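Local coordinates for protein D-ribulose-5-phosphate 3-epimerase, putative (Plasmodium falciparum, PDB 1TQX) that probably catalyses the interconversion of D-ribulose 5-phosphate and D-xylulose 5-phosphate, as a zinc-binding member of the ribulose-phosphate 3-epimerase family, at residues I35-M40 and L48-P53; N56-Y61 and I65-H70; L71-E74 and K78-P81; M42-N47 and S120-T125; K108-R111 and W116-I119. All coordinates share one frame; numbering follows the deposited sequence.

Four of the five contacts link a strand of the parallel barrel to what lies next to it in the chain, while interaction 4 joins two loops far apart in sequence. Interactions 1 and 2 are buried, share helix 52-58 and hold zinc ligands; the first combines serine-hydroxyl bonds to the strand backbone with a packed phenylalanine, the second is aromatic and aliphatic. They touch through the His-36 to Asp-68 hydrogen bond. Interactions 3 and 5, partly buried, rest on apolar packing, with a tyrosine ring and the aliphatic part of an arginine taking part, and meet where Val-80 touches Ile-110. Interaction 4, at the surface, relies on a water bridge; bridging waters recur in interactions 2 and 3.

Interaction 1: residues I35-M40 and L48-P53; sequences IHLDVM and LSFGPP. With ZN (zinc ion), chain D.
With chi1 at 53°, Ser-49 sets its OG between its own backbone N and carbonyl carbon and aims it at the end of strand 34-40; Phe-50 takes the same kind of turn, which swings its ring back along the strand although its CB starts out away from it. Ser-49 OG then serves two backbone groups. It donates to Asp-38 O at 2.7 Å, approaching at 130° to the C=O bond and 28° out of the carbonyl plane, and it accepts from Met-40 N at 2.9 Å. A weak bond from Ser-49 N to Met-40 O, 3.3 Å long, adds a third tie. The Phe-50 ring presents one face to Asp-38 O, which lies 3.7 Å above its plane and toward the rim, while Leu-37 CB reaches the ring edge at CE1, 4.1 Å away. This is the strand-to-helix connection of a beta-alpha-beta unit in a TIM barrel: strand 34-40 ends here, and Gly-51 is the N-cap residue before helix 52-58. On the strand face opposite to Leu-37 and Val-39, His-36 NE2 and Asp-38 OD1 bind the zinc ion, at 2.2 Å and 2.1 Å; His-70 and Asp-179 complete its four protein ligands. Asp-38 is a zinc ligand whose carbonyl is bonded by Ser-49 OG, and His-36 ND1 is hydrogen-bonded to Asp-68 OD2.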
# COMPACT_ATOMS: atom_id res chain seq x y z
N ILE A 35 2.90 -4.06 -7.48
CA ILE A 35 1.53 -4.01 -7.98
C ILE A 35 0.73 -3.98 -6.68
O ILE A 35 0.86 -4.86 -5.84
CB ILE A 35 1.15 -5.23 -8.89
CG1 ILE A 35 -0.21 -4.97 -9.54
CG2 ILE A 35 1.12 -6.53 -8.09
CD1 ILE A 35 -0.21 -3.76 -10.48
N HIS A 36 -0.06 -2.92 -6.50
CA HIS A 36 -0.84 -2.74 -5.28
C HIS A 36 -2.23 -3.35 -5.41
O HIS A 36 -3.05 -2.90 -6.23
CB HIS A 36 -0.95 -1.25 -4.96
CG HIS A 36 -1.42 -0.96 -3.57
ND1 HIS A 36 -0.61 -1.13 -2.47
CD2 HIS A 36 -2.61 -0.52 -3.10
CE1 HIS A 36 -1.28 -0.80 -1.38
NE2 HIS A 36 -2.50 -0.43 -1.74
N LEU A 37 -2.51 -4.35 -4.59
CA LEU A 37 -3.78 -5.08 -4.63
C LEU A 37 -4.69 -4.79 -3.43
O LEU A 37 -4.45 -5.28 -2.33
CB LEU A 37 -3.47 -6.58 -4.70
CG LEU A 37 -2.50 -6.95 -5.83
CD1 LEU A 37 -1.83 -8.31 -5.58
CD2 LEU A 37 -3.27 -6.96 -7.15
N ASP A 38 -5.73 -4.00 -3.67
CA ASP A 38 -6.68 -3.64 -2.61
C ASP A 38 -7.79 -4.67 -2.40
O ASP A 38 -8.62 -4.89 -3.28
CB ASP A 38 -7.34 -2.29 -2.92
CG ASP A 38 -6.38 -1.13 -2.76
OD1 ASP A 38 -5.65 -1.10 -1.76
OD2 ASP A 38 -6.36 -0.23 -3.63
N VAL A 39 -7.80 -5.28 -1.21
CA VAL A 39 -8.80 -6.28 -0.84
C VAL A 39 -9.79 -5.62 0.13
O VAL A 39 -9.39 -5.16 1.20
CB VAL A 39 -8.13 -7.49 -0.16
CG1 VAL A 39 -9.18 -8.56 0.18
CG2 VAL A 39 -7.06 -8.08 -1.09
N MET A 40 -11.06 -5.58 -0.26
CA MET A 40 -12.12 -4.96 0.55
C MET A 40 -13.25 -5.97 0.74
O MET A 40 -13.63 -6.66 -0.21
CB MET A 40 -12.63 -3.70 -0.17
CG MET A 40 -11.53 -2.72 -0.52
SD MET A 40 -12.13 -1.42 -1.59
CE MET A 40 -10.70 -0.33 -1.67
N LEU A 48 -16.67 -4.06 -1.99
CA LEU A 48 -16.16 -5.43 -2.11
C LEU A 48 -15.39 -5.48 -3.43
O LEU A 48 -15.99 -5.38 -4.50
CB LEU A 48 -17.32 -6.43 -2.14
CG LEU A 48 -16.96 -7.93 -2.18
CD1 LEU A 48 -16.29 -8.34 -0.88
CD2 LEU A 48 -18.24 -8.75 -2.39
N SER A 49 -14.07 -5.63 -3.34
CA SER A 49 -13.23 -5.66 -4.54
C SER A 49 -12.95 -7.06 -5.08
O SER A 49 -13.65 -7.54 -5.97
CB SER A 49 -11.92 -4.91 -4.26
OG SER A 49 -11.26 -5.40 -3.10
N PHE A 50 -11.90 -7.71 -4.56
CA PHE A 50 -11.54 -9.06 -4.97
C PHE A 50 -10.66 -9.67 -3.87
O PHE A 50 -10.07 -8.94 -3.08
CB PHE A 50 -10.80 -9.05 -6.31
CG PHE A 50 -9.60 -8.15 -6.34
CD1 PHE A 50 -8.37 -8.60 -5.88
CD2 PHE A 50 -9.70 -6.85 -6.84
CE1 PHE A 50 -7.25 -7.77 -5.90
CE2 PHE A 50 -8.59 -6.01 -6.86
CZ PHE A 50 -7.36 -6.47 -6.39
N GLY A 51 -10.59 -11.00 -3.81
CA GLY A 51 -9.81 -11.64 -2.76
C GLY A 51 -8.72 -12.59 -3.19
O GLY A 51 -8.30 -12.59 -4.34
N PRO A 52 -8.23 -13.44 -2.26
CA PRO A 52 -7.17 -14.42 -2.52
C PRO A 52 -7.31 -15.24 -3.79
O PRO A 52 -6.33 -15.44 -4.50
CB PRO A 52 -7.19 -15.28 -1.25
CG PRO A 52 -7.49 -14.26 -0.20
CD PRO A 52 -8.64 -13.50 -0.84
N PRO A 53 -8.53 -15.74 -4.10
CA PRO A 53 -8.67 -16.53 -5.33
C PRO A 53 -8.21 -15.77 -6.57
O PRO A 53 -7.57 -16.33 -7.47
CB PRO A 53 -10.16 -16.83 -5.37
CG PRO A 53 -10.52 -16.94 -3.92
CD PRO A 53 -9.77 -15.75 -3.32
ZN ZN D . -4.40 0.37 -0.87

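Interaction 2: residues N56-Y61 and I65-H70. With ZN (zinc ion), chain D.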
# COMPACT_ATOMS: atom_id res chain seq x y z
N ASN A 56 -4.24 -15.07 -6.16
CA ASN A 56 -3.47 -16.30 -6.34
C ASN A 56 -3.39 -16.70 -7.81
O ASN A 56 -2.37 -17.23 -8.27
CB ASN A 56 -4.08 -17.45 -5.51
CG ASN A 56 -3.87 -17.25 -4.02
OD1 ASN A 56 -4.58 -17.85 -3.20
ND2 ASN A 56 -2.90 -16.42 -3.65
N ASN A 57 -4.47 -16.44 -8.56
CA ASN A 57 -4.52 -16.76 -9.98
C ASN A 57 -3.63 -15.79 -10.77
O ASN A 57 -2.93 -16.18 -11.70
CB ASN A 57 -5.96 -16.69 -10.51
CG ASN A 57 -6.09 -17.17 -11.95
OD1 ASN A 57 -6.21 -16.37 -12.88
ND2 ASN A 57 -6.04 -18.48 -12.14
N LEU A 58 -3.67 -14.52 -10.38
CA LEU A 58 -2.86 -13.49 -11.03
C LEU A 58 -1.37 -13.86 -11.02
O LEU A 58 -0.66 -13.65 -12.01
CB LEU A 58 -3.04 -12.15 -10.33
CG LEU A 58 -2.17 -10.98 -10.81
CD1 LEU A 58 -2.51 -10.64 -12.25
CD2 LEU A 58 -2.37 -9.77 -9.89
N LYS A 59 -0.91 -14.41 -9.90
CA LYS A 59 0.50 -14.78 -9.75
C LYS A 59 0.99 -15.73 -10.85
O LYS A 59 2.18 -15.77 -11.16
CB LYS A 59 0.72 -15.42 -8.38
CG LYS A 59 2.17 -15.73 -8.05
CD LYS A 59 3.02 -14.48 -7.98
CE LYS A 59 4.48 -14.82 -7.70
NZ LYS A 59 5.35 -13.63 -7.80
N LYS A 60 0.06 -16.47 -11.44
CA LYS A 60 0.40 -17.41 -12.50
C LYS A 60 0.86 -16.70 -13.77
O LYS A 60 1.61 -17.27 -14.58
CB LYS A 60 -0.83 -18.28 -12.81
CG LYS A 60 -0.60 -19.33 -13.88
CD LYS A 60 -1.92 -19.89 -14.45
CE LYS A 60 -2.69 -20.75 -13.45
NZ LYS A 60 -3.21 -19.97 -12.30
N TYR A 61 0.45 -15.45 -13.95
CA TYR A 61 0.79 -14.70 -15.16
C TYR A 61 1.78 -13.55 -15.03
O TYR A 61 2.05 -12.86 -16.02
CB TYR A 61 -0.51 -14.18 -15.80
CG TYR A 61 -1.53 -15.27 -16.01
CD1 TYR A 61 -2.60 -15.43 -15.14
CD2 TYR A 61 -1.40 -16.17 -17.07
CE1 TYR A 61 -3.53 -16.47 -15.31
CE2 TYR A 61 -2.32 -17.21 -17.25
CZ TYR A 61 -3.38 -17.35 -16.37
OH TYR A 61 -4.29 -18.37 -16.57
N ILE A 65 7.27 -8.64 -10.78
CA ILE A 65 6.54 -7.67 -9.98
C ILE A 65 6.14 -8.15 -8.58
O ILE A 65 5.61 -9.25 -8.40
CB ILE A 65 5.32 -7.12 -10.76
CG1 ILE A 65 4.92 -5.75 -10.18
CG2 ILE A 65 4.15 -8.10 -10.71
CD1 ILE A 65 4.10 -4.89 -11.13
N PHE A 66 6.42 -7.31 -7.59
CA PHE A 66 6.18 -7.53 -6.16
C PHE A 66 4.68 -7.41 -5.82
O PHE A 66 4.05 -6.40 -6.13
CB PHE A 66 6.99 -6.47 -5.40
CG PHE A 66 7.00 -6.60 -3.90
CD1 PHE A 66 8.11 -7.13 -3.25
CD2 PHE A 66 5.96 -6.08 -3.13
CE1 PHE A 66 8.21 -7.11 -1.85
CE2 PHE A 66 6.04 -6.06 -1.73
CZ PHE A 66 7.17 -6.57 -1.10
N PHE A 67 4.13 -8.43 -5.17
CA PHE A 67 2.71 -8.43 -4.80
C PHE A 67 2.48 -7.73 -3.46
O PHE A 67 2.79 -8.28 -2.39
CB PHE A 67 2.18 -9.87 -4.75
CG PHE A 67 1.68 -10.38 -6.08
CD1 PHE A 67 2.41 -10.19 -7.26
CD2 PHE A 67 0.48 -11.09 -6.16
CE1 PHE A 67 1.94 -10.69 -8.48
CE2 PHE A 67 0.01 -11.59 -7.38
CZ PHE A 67 0.74 -11.39 -8.54
N ASP A 68 1.94 -6.52 -3.52
CA ASP A 68 1.67 -5.73 -2.33
C ASP A 68 0.16 -5.72 -2.05
O ASP A 68 -0.61 -5.01 -2.71
CB ASP A 68 2.23 -4.32 -2.57
CG ASP A 68 1.92 -3.36 -1.45
OD1 ASP A 68 1.97 -3.75 -0.27
OD2 ASP A 68 1.64 -2.19 -1.78
N VAL A 69 -0.25 -6.51 -1.07
CA VAL A 69 -1.67 -6.65 -0.73
C VAL A 69 -2.11 -5.79 0.45
O VAL A 69 -1.61 -5.94 1.57
CB VAL A 69 -2.02 -8.14 -0.42
CG1 VAL A 69 -3.53 -8.29 -0.29
CG2 VAL A 69 -1.49 -9.05 -1.53
N HIS A 70 -3.06 -4.90 0.19
CA HIS A 70 -3.60 -4.02 1.22
C HIS A 70 -4.92 -4.63 1.69
O HIS A 70 -5.92 -4.59 0.97
CB HIS A 70 -3.84 -2.62 0.65
CG HIS A 70 -4.37 -1.63 1.64
ND1 HIS A 70 -4.68 -0.33 1.30
CD2 HIS A 70 -4.67 -1.76 2.96
CE1 HIS A 70 -5.15 0.30 2.37
NE2 HIS A 70 -5.15 -0.54 3.38
ZN ZN D . -4.40 0.37 -0.87
O HOH W 1 5.16 -11.64 -9.64
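One face of the Phe-67 ring carries the aliphatic part of Lys-59, whose CD lies 4.1 Å from the ring centroid and 19° off the normal, a CH-pi contact. Ile-65 O lies in the plane of the ring, at its edge. Leu-58 comes obliquely to the outer end of the ring, its CG 3.7 Å from Phe-67 CZ, and Lys-59 CA approaches that same CZ at 3.6 Å. The bend in the Lys-59 chain at chi2 (63°) lays CD over the ring and carries NZ on toward the strand. There a water closes the gap: Lys-59 NZ donates to it at 2.7 Å, and it donates in turn to Ile-65 O at 2.7 Å.

Phe-67 thus fastens the C-terminal part of helix 52-58 to strand 66-72, the returning strand of a beta-alpha-beta unit of the barrel. Its ring points outward to the helix layer, whereas His-70, farther along the strand, binds the zinc ion through ND1 at 2.3 Å. The chemistry implies a lysine used in two ways: its CD packs over one ring face, while its ammonium group, probably charged, is satisfied in part by the water that links it to the carbonyl of Ile-65, just before the strand.

Interaction 3: residues L71-E74 and K78-P81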
# COMPACT_ATOMS: atom_id res chain seq x y z
N LEU A 71 -4.91 -5.19 2.89
CA LEU A 71 -6.10 -5.83 3.45
C LEU A 71 -7.02 -4.87 4.20
O LEU A 71 -6.85 -4.63 5.39
CB LEU A 71 -5.67 -6.96 4.40
CG LEU A 71 -4.83 -8.07 3.74
CD1 LEU A 71 -4.17 -8.93 4.82
CD2 LEU A 71 -5.73 -8.91 2.84
N MET A 72 -7.99 -4.31 3.48
CA MET A 72 -8.97 -3.41 4.11
C MET A 72 -10.13 -4.33 4.45
O MET A 72 -11.21 -4.25 3.87
CB MET A 72 -9.42 -2.33 3.13
CG MET A 72 -8.37 -1.25 2.90
SD MET A 72 -8.80 -0.06 1.61
CE MET A 72 -7.93 -0.75 0.21
N VAL A 73 -9.88 -5.22 5.41
CA VAL A 73 -10.87 -6.21 5.81
C VAL A 73 -10.88 -6.46 7.31
O VAL A 73 -9.94 -6.09 8.02
CB VAL A 73 -10.57 -7.58 5.17
CG1 VAL A 73 -10.54 -7.46 3.64
CG2 VAL A 73 -9.22 -8.10 5.68
N GLU A 74 -11.96 -7.08 7.78
CA GLU A 74 -12.05 -7.46 9.19
C GLU A 74 -11.36 -8.82 9.22
O GLU A 74 -11.29 -9.51 8.19
CB GLU A 74 -13.51 -7.64 9.63
CG GLU A 74 -14.43 -6.45 9.36
CD GLU A 74 -15.79 -6.58 10.04
OE1 GLU A 74 -16.36 -7.69 10.03
OE2 GLU A 74 -16.28 -5.56 10.58
N LYS A 78 -7.15 -14.14 8.95
CA LYS A 78 -7.68 -15.22 8.11
C LYS A 78 -7.12 -15.24 6.70
O LYS A 78 -7.17 -16.27 6.01
CB LYS A 78 -9.20 -15.11 8.00
CG LYS A 78 -9.96 -15.31 9.30
CD LYS A 78 -11.46 -15.20 9.06
CE LYS A 78 -12.24 -15.40 10.35
NZ LYS A 78 -13.70 -15.34 10.08
N TYR A 79 -6.60 -14.10 6.25
CA TYR A 79 -6.08 -14.00 4.90
C TYR A 79 -4.62 -14.44 4.73
O TYR A 79 -4.19 -14.73 3.62
CB TYR A 79 -6.25 -12.57 4.38
CG TYR A 79 -7.69 -12.12 4.24
CD1 TYR A 79 -8.48 -11.87 5.36
CD2 TYR A 79 -8.27 -11.97 2.98
CE1 TYR A 79 -9.82 -11.47 5.24
CE2 TYR A 79 -9.61 -11.56 2.84
CZ TYR A 79 -10.37 -11.32 3.98
OH TYR A 79 -11.69 -10.91 3.86
N VAL A 80 -3.86 -14.49 5.82
CA VAL A 80 -2.45 -14.87 5.71
C VAL A 80 -2.20 -16.24 5.06
O VAL A 80 -1.39 -16.34 4.13
CB VAL A 80 -1.76 -14.83 7.10
CG1 VAL A 80 -0.28 -15.20 6.96
CG2 VAL A 80 -1.89 -13.43 7.70
N PRO A 81 -2.87 -17.30 5.52
CA PRO A 81 -2.62 -18.60 4.90
C PRO A 81 -3.11 -18.69 3.45
O PRO A 81 -2.72 -19.60 2.72
CB PRO A 81 -3.34 -19.58 5.83
CG PRO A 81 -4.48 -18.76 6.35
CD PRO A 81 -3.83 -17.42 6.63
O HOH W 2 -12.94 -10.26 6.04
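This is an aromatic-aliphatic packing contact, partly buried, between the end of strand 66-72 with the residues just after it and the segment 78-81, which lies in the connection leading to strand 88-92. Tyr-79 carries it, contributing 91 of the 187 Å² buried in all. Its CG stands anti to the carbonyl carbon (chi1 -64°), directing the ring at Leu-71 and Val-73. Val-73 and Tyr-79 point at each other across the gap and meet obliquely: Val-73 CG2 is 3.5 Å from Tyr-79 CE1, and Val-73 CG1 is 3.6 Å from Tyr-79 OH. Leu-71 runs antiparallel beside the ring's root, placing CD2 4.0 Å from Tyr-79 CD2 and equally close to CB. The two aliphatic side chains are thus spread along the tyrosine, one near its root and the other near its hydroxyl.

A water joins the polar atoms beyond them. It lies in the plane of the ring at its edge, accepts from Tyr-79 OH at 2.6 Å and donates to Glu-74 O at 2.8 Å. The inverse gamma turn centred on Met-72 takes the chain out of the strand, and Val-73 and Tyr-79 both also touch Val-39 of the neighbouring strand. This is the start of the connection that follows a barrel strand in a TIM barrel, at the C-terminal strand ends that carry the metal site: His-70, a zinc ligand, immediately precedes Leu-71.

Interaction 4: residues M42-N47 and S120-T125; sequences MHFVPN and SIKPKT
Two loops of a TIM barrel approach each other here at the end of the barrel where the zinc site lies: residues 42-47 come after strand 34-40 has ended, and the other segment begins with the last residues of strand 116-121 and runs on into a loop. The contact is a small surface one, burying 83 Å² in all, and involves one residue from each side. Phe-44 and Lys-122 both start their side chains toward the opposite loop. The ring of Phe-44, with CG anti to the backbone N (chi1 -176°), ends with CZ 4.3 Å from Lys-122 CE, an oblique, rather long van der Waals approach. In Lys-122 the bend at chi3 (-71°) keeps CE level with CD beside the ring end, and NZ continues on to a water.

Each loop has its own internal bracing. Met-42 N bonds to Asn-47 O at 2.9 Å, closing the first loop on itself, and Pro-46 is the centre of an inverse gamma turn; in the second, residues 122 to 125 form a type I beta turn with Thr-125 N bonded to Lys-122 O, also at 2.9 Å. From outside, Asp-41 OD1 accepts from Phe-44 N and Glu-94 OE2 from Lys-122 N, so the backbone of each contacting residue is held by a carboxylate. His-92 meets the Phe-44 ring, the two planes about 35° apart, and also touches Lys-122. Between the loops, the water lies over one face of the Phe-44 ring, offset toward the rim, donating to Phe-44 O at 2.7 Å and accepting from Lys-122 NZ at 2.8 Å.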
# COMPACT_ATOMS: atom_id res chain seq x y z
N MET A 42 -16.55 -5.34 2.15
CA MET A 42 -17.87 -4.76 2.37
C MET A 42 -18.21 -4.61 3.86
O MET A 42 -19.36 -4.30 4.22
CB MET A 42 -18.94 -5.60 1.66
CG MET A 42 -20.30 -4.91 1.55
SD MET A 42 -20.21 -3.28 0.76
CE MET A 42 -20.07 -3.74 -0.92
N HIS A 43 -17.23 -4.84 4.73
CA HIS A 43 -17.44 -4.69 6.17
C HIS A 43 -16.49 -3.65 6.75
O HIS A 43 -16.93 -2.67 7.35
CB HIS A 43 -17.28 -6.03 6.90
CG HIS A 43 -18.40 -6.99 6.63
ND1 HIS A 43 -18.62 -7.56 5.40
CD2 HIS A 43 -19.37 -7.48 7.44
CE1 HIS A 43 -19.67 -8.36 5.46
NE2 HIS A 43 -20.15 -8.32 6.69
N PHE A 44 -15.18 -3.84 6.56
CA PHE A 44 -14.22 -2.87 7.08
C PHE A 44 -14.37 -1.56 6.32
O PHE A 44 -14.13 -0.48 6.86
CB PHE A 44 -12.79 -3.39 6.95
CG PHE A 44 -11.77 -2.47 7.55
CD1 PHE A 44 -11.64 -2.37 8.93
CD2 PHE A 44 -11.00 -1.66 6.73
CE1 PHE A 44 -10.74 -1.45 9.49
CE2 PHE A 44 -10.10 -0.75 7.28
CZ PHE A 44 -9.97 -0.65 8.66
N VAL A 45 -14.73 -1.67 5.04
CA VAL A 45 -14.97 -0.51 4.18
C VAL A 45 -16.22 -0.89 3.37
O VAL A 45 -16.47 -2.07 3.14
CB VAL A 45 -13.79 -0.22 3.22
CG1 VAL A 45 -12.61 0.31 4.00
CG2 VAL A 45 -13.40 -1.49 2.46
N PRO A 46 -17.02 0.10 2.95
CA PRO A 46 -18.24 -0.15 2.18
C PRO A 46 -18.05 -0.48 0.70
O PRO A 46 -18.69 0.14 -0.17
CB PRO A 46 -19.06 1.12 2.41
CG PRO A 46 -18.01 2.17 2.44
CD PRO A 46 -16.92 1.53 3.31
N ASN A 47 -17.20 -1.46 0.41
CA ASN A 47 -16.92 -1.86 -0.97
C ASN A 47 -16.36 -3.28 -0.96
O ASN A 47 -15.68 -3.68 -0.01
CB ASN A 47 -15.89 -0.89 -1.56
CG ASN A 47 -15.78 -0.98 -3.08
OD1 ASN A 47 -14.96 -0.29 -3.69
ND2 ASN A 47 -16.62 -1.81 -3.69
N SER A 120 -1.48 -0.26 8.24
CA SER A 120 -2.07 0.98 7.76
C SER A 120 -2.94 1.69 8.79
O SER A 120 -3.52 1.06 9.68
CB SER A 120 -2.89 0.69 6.49
OG SER A 120 -3.41 1.89 5.93
N ILE A 121 -3.01 3.01 8.66
CA ILE A 121 -3.83 3.85 9.52
C ILE A 121 -4.68 4.78 8.66
O ILE A 121 -4.19 5.34 7.67
CB ILE A 121 -2.98 4.73 10.49
CG1 ILE A 121 -1.84 5.41 9.72
CG2 ILE A 121 -2.47 3.89 11.65
CD1 ILE A 121 -1.01 6.36 10.57
N LYS A 122 -5.94 4.93 9.03
CA LYS A 122 -6.86 5.80 8.30
C LYS A 122 -6.62 7.26 8.69
O LYS A 122 -5.97 7.56 9.69
CB LYS A 122 -8.30 5.37 8.59
CG LYS A 122 -8.59 3.93 8.14
CD LYS A 122 -10.07 3.59 8.09
CE LYS A 122 -10.70 3.49 9.47
NZ LYS A 122 -12.16 3.16 9.40
N PRO A 123 -7.15 8.20 7.89
CA PRO A 123 -6.99 9.64 8.15
C PRO A 123 -7.17 10.12 9.59
O PRO A 123 -6.35 10.88 10.10
CB PRO A 123 -8.00 10.27 7.20
CG PRO A 123 -7.95 9.33 6.02
CD PRO A 123 -7.99 7.98 6.69
N LYS A 124 -8.23 9.67 10.25
CA LYS A 124 -8.50 10.10 11.62
C LYS A 124 -7.70 9.40 12.72
O LYS A 124 -7.84 9.75 13.89
CB LYS A 124 -10.00 9.96 11.92
CG LYS A 124 -10.89 10.74 10.97
CD LYS A 124 -12.36 10.52 11.30
CE LYS A 124 -13.27 11.19 10.28
NZ LYS A 124 -14.70 10.92 10.57
N THR A 125 -6.87 8.43 12.36
CA THR A 125 -6.08 7.71 13.36
C THR A 125 -4.72 8.36 13.62
O THR A 125 -3.96 8.65 12.69
CB THR A 125 -5.86 6.24 12.93
OG1 THR A 125 -7.13 5.63 12.67
CG2 THR A 125 -5.16 5.46 14.04
O HOH W 3 -13.35 2.05 7.14

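Interaction 5: residues K108-R111 and W116-I119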
# COMPACT_ATOMS: atom_id res chain seq x y z
N LYS A 108 4.15 -10.80 13.73
CA LYS A 108 5.06 -11.92 13.95
C LYS A 108 4.69 -13.07 13.02
O LYS A 108 5.55 -13.67 12.38
CB LYS A 108 5.00 -12.40 15.40
CG LYS A 108 5.69 -11.49 16.41
CD LYS A 108 5.65 -12.11 17.80
CE LYS A 108 6.41 -11.26 18.81
NZ LYS A 108 6.32 -11.83 20.19
N GLU A 109 3.40 -13.36 12.94
CA GLU A 109 2.91 -14.44 12.09
C GLU A 109 3.19 -14.17 10.62
O GLU A 109 3.63 -15.06 9.88
CB GLU A 109 1.41 -14.65 12.31
CG GLU A 109 1.07 -15.07 13.73
CD GLU A 109 -0.42 -15.26 13.95
OE1 GLU A 109 -0.81 -15.57 15.09
OE2 GLU A 109 -1.19 -15.09 12.99
N ILE A 110 2.94 -12.94 10.18
CA ILE A 110 3.18 -12.58 8.79
C ILE A 110 4.67 -12.74 8.47
O ILE A 110 5.03 -13.32 7.44
CB ILE A 110 2.69 -11.14 8.50
CG1 ILE A 110 1.16 -11.11 8.54
CG2 ILE A 110 3.20 -10.67 7.14
CD1 ILE A 110 0.55 -9.74 8.32
N ARG A 111 5.53 -12.24 9.35
CA ARG A 111 6.97 -12.37 9.13
C ARG A 111 7.39 -13.85 9.15
O ARG A 111 8.29 -14.25 8.42
CB ARG A 111 7.78 -11.58 10.18
CG ARG A 111 7.50 -10.07 10.24
CD ARG A 111 7.52 -9.39 8.86
NE ARG A 111 8.82 -9.43 8.19
CZ ARG A 111 9.86 -8.66 8.49
NH1 ARG A 111 9.78 -7.76 9.46
NH2 ARG A 111 10.99 -8.77 7.79
N TRP A 116 6.69 -9.70 3.88
CA TRP A 116 6.90 -8.37 4.45
C TRP A 116 5.59 -8.05 5.15
O TRP A 116 4.53 -8.53 4.74
CB TRP A 116 7.14 -7.34 3.34
CG TRP A 116 8.57 -7.16 2.96
CD1 TRP A 116 9.57 -8.08 3.03
CD2 TRP A 116 9.17 -5.97 2.41
NE1 TRP A 116 10.75 -7.55 2.57
CE2 TRP A 116 10.53 -6.25 2.18
CE3 TRP A 116 8.67 -4.70 2.10
CZ2 TRP A 116 11.41 -5.30 1.64
CZ3 TRP A 116 9.55 -3.75 1.56
CH2 TRP A 116 10.90 -4.06 1.34
N CYS A 117 5.65 -7.26 6.22
CA CYS A 117 4.43 -6.89 6.94
C CYS A 117 4.23 -5.38 6.95
O CYS A 117 5.13 -4.61 7.29
CB CYS A 117 4.46 -7.39 8.38
SG CYS A 117 3.03 -6.84 9.38
N GLY A 118 3.04 -4.96 6.54
CA GLY A 118 2.73 -3.55 6.54
C GLY A 118 1.56 -3.31 7.47
O GLY A 118 0.78 -4.22 7.75
N ILE A 119 1.45 -2.09 7.98
CA ILE A 119 0.33 -1.75 8.84
C ILE A 119 -0.17 -0.40 8.35
O ILE A 119 0.62 0.50 8.06
CB ILE A 119 0.73 -1.68 10.35
CG1 ILE A 119 -0.53 -1.60 11.21
CG2 ILE A 119 1.64 -0.48 10.62
CD1 ILE A 119 -0.28 -1.77 12.70
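Cys-117 CB is met from the helix side by two side chains: Ile-110 CG2 and Arg-111 CD each come to 3.7 Å from it. Ile-110 uses both of its branches. With CG1 anti to the carbonyl carbon (chi1 -70°) and CG2 anti to the backbone N, CG2 rests against Trp-116 O at 3.5 Å as well as on the cysteine CB, while CD1 extends to 4.0 Å from Cys-117 SG. Arg-111 approaches with its aliphatic part, and its guanidinium passes obliquely by the backbone, NE standing 4.3 Å from Trp-116 CA.

The shape of the arginine follows from its successive bends at chi2 (-48°) and chi3 (-64°), which fold the chain back against the strand. Its polar end is secured farther out: NH1 is hydrogen-bonded to Leu-138 O, and NE makes a weak bond to Leu-115 O. In the next shell, Phe-91 of the adjacent strand touches both Ile-110 and Cys-117, and Ala-107, one turn earlier on the helix, also packs on the cysteine. Trp-116 points its CB away from the helix and meets the ring of Phe-66 edge-to-face.

The contact joins the last turn of helix 100-111 to the beginning of strand 116-121, with CA atoms of Ile-110 and Cys-117 6.1 Å apart. Such packing of a helix on the strand that follows it, across a short connection, belongs to the beta-alpha-beta units from which a TIM barrel is built.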